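Local coordinates for flavin prenyltransferase UbiX (Methanocaldococcus jannaschii, PDB 6M8V), which probably makes the prenylated FMN cofactor of UbiD decarboxylases by joining a dimethylallyl group from dimethylallyl phosphate to the flavin, at residues I160-V163 with V164-L168. Residues are numbered along the deposited sequence; the frame is centred on the assembly and turned at random.
Sequences INFV and VGRVL
F162 and R166 meet one turn apart on the alpha-helix 156-171, which packs against helix 13-22 and strand 114-119 of the parallel-sheet flavoprotein fold. Their contact is CH-pi: R166 CG lies over one ring face of F162, 4.1 Å from its centroid and displaced toward the rim. The anti first torsion of F162 (chi1 175°) sends its ring outward from the helix, and R166 CG, anti to its own carbonyl carbon (chi1 -65°), leans back toward the N-terminal turn to reach the ring face. Bends at chi2 and chi3 then turn the arginine chain, leaving its guanidinium plane 55° from the ring. A flat aromatic suits this place because it can lie against the CG methylene of the arginine while the charged end reaches farther. That end forms salt bridges with D169 and with E111 of a third subunit; R166 probably binds dimethylallyl phosphate, and a phosphate ion lies nearby.

Apolar contact on another flank is looser, with I160 CG2 4.4 Å from V164 CG2. These branched aliphatics suit a buried surface facing helix 13-22, as V163 and V167 suit one against M118.

Successive i to i+4 backbone bonds join the turns: V164 N to I160 O, G165 N to N161 O at 2.8 Å, R166 N to F162 O, and V167 N to V163 O at 3.1 Å. Beside the last bond, V167 CG2 rests 3.4 Å from V163 O.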
loop_
_atom_site.group_PDB
_atom_site.type_symbol
_atom_site.label_atom_id
_atom_site.label_comp_id
_atom_site.label_asym_id
_atom_site.label_seq_id
_atom_site.Cartn_x
_atom_site.Cartn_y
_atom_site.Cartn_z
ATOM N N ILE A 160 18.183 19.233 30.420
ATOM C CA ILE A 160 18.975 19.401 29.203
ATOM C C ILE A 160 20.092 18.366 29.139
ATOM O O ILE A 160 20.411 17.839 28.067
ATOM C CB ILE A 160 19.534 20.834 29.117
ATOM C CG1 ILE A 160 18.428 21.858 29.370
ATOM C CG2 ILE A 160 20.191 21.072 27.764
ATOM C CD1 ILE A 160 17.260 21.735 28.423
ATOM N N ASN A 161 20.702 18.053 30.285
ATOM C CA ASN A 161 21.814 17.109 30.291
ATOM C C ASN A 161 21.344 15.675 30.077
ATOM O O ASN A 161 22.102 14.851 29.552
ATOM C CB ASN A 161 22.596 17.225 31.603
ATOM C CG ASN A 161 23.468 18.464 31.651
ATOM O OD1 ASN A 161 23.812 19.031 30.616
ATOM N ND2 ASN A 161 23.835 18.888 32.857
ATOM N N PHE A 162 20.117 15.351 30.485
ATOM C CA PHE A 162 19.563 14.039 30.159
ATOM C C PHE A 162 19.434 13.868 28.650
ATOM O O PHE A 162 19.898 12.872 28.079
ATOM C CB PHE A 162 18.201 13.849 30.834
ATOM C CG PHE A 162 17.514 12.562 30.455
ATOM C CD1 PHE A 162 17.716 11.413 31.198
ATOM C CD2 PHE A 162 16.677 12.497 29.347
ATOM C CE1 PHE A 162 17.099 10.228 30.851
ATOM C CE2 PHE A 162 16.060 11.315 28.991
ATOM C CZ PHE A 162 16.271 10.178 29.747
ATOM N N VAL A 163 18.791 14.833 27.988
ATOM C CA VAL A 163 18.592 14.758 26.544
ATOM C C VAL A 163 19.933 14.664 25.824
ATOM O O VAL A 163 20.119 13.833 24.927
ATOM C CB VAL A 163 17.774 15.966 26.056
ATOM C CG1 VAL A 163 17.682 15.970 24.532
ATOM C CG2 VAL A 163 16.379 15.957 26.689
ATOM N N VAL A 164 20.890 15.507 26.218
ATOM C CA VAL A 164 22.187 15.522 25.548
ATOM C C VAL A 164 22.954 14.232 25.826
ATOM O O VAL A 164 23.604 13.675 24.932
ATOM C CB VAL A 164 22.982 16.773 25.970
ATOM C CG1 VAL A 164 24.427 16.690 25.488
ATOM C CG2 VAL A 164 22.307 18.028 25.424
ATOM N N GLY A 165 22.886 13.730 27.063
ATOM C CA GLY A 165 23.532 12.464 27.371
ATOM C C GLY A 165 23.011 11.323 26.518
ATOM O O GLY A 165 23.779 10.471 26.063
ATOM N N ARG A 166 21.696 11.296 26.282
ATOM C CA ARG A 166 21.116 10.273 25.418
ATOM C C ARG A 166 21.612 10.415 23.984
ATOM O O ARG A 166 21.843 9.414 23.298
ATOM C CB ARG A 166 19.591 10.348 25.472
ATOM C CG ARG A 166 19.008 10.010 26.831
ATOM C CD ARG A 166 19.287 8.566 27.192
ATOM N NE ARG A 166 18.380 7.667 26.492
ATOM C CZ ARG A 166 18.740 6.494 25.987
ATOM N NH1 ARG A 166 19.993 6.078 26.105
ATOM N NH2 ARG A 166 17.846 5.739 25.362
ATOM N N VAL A 167 21.791 11.653 23.514
ATOM C CA VAL A 167 22.355 11.857 22.182
ATOM C C VAL A 167 23.768 11.295 22.113
ATOM O O VAL A 167 24.130 10.604 21.152
ATOM C CB VAL A 167 22.320 13.347 21.801
ATOM C CG1 VAL A 167 23.158 13.591 20.553
ATOM C CG2 VAL A 167 20.894 13.800 21.583
ATOM N N LEU A 168 24.586 11.569 23.131
ATOM C CA LEU A 168 25.932 11.002 23.157
ATOM C C LEU A 168 25.884 9.481 23.229
ATOM O O LEU A 168 26.709 8.798 22.611
ATOM C CB LEU A 168 26.730 11.573 24.333
ATOM C CG LEU A 168 27.038 13.075 24.315
ATOM C CD1 LEU A 168 27.921 13.470 25.497
ATOM C CD2 LEU A 168 27.683 13.487 23.000
#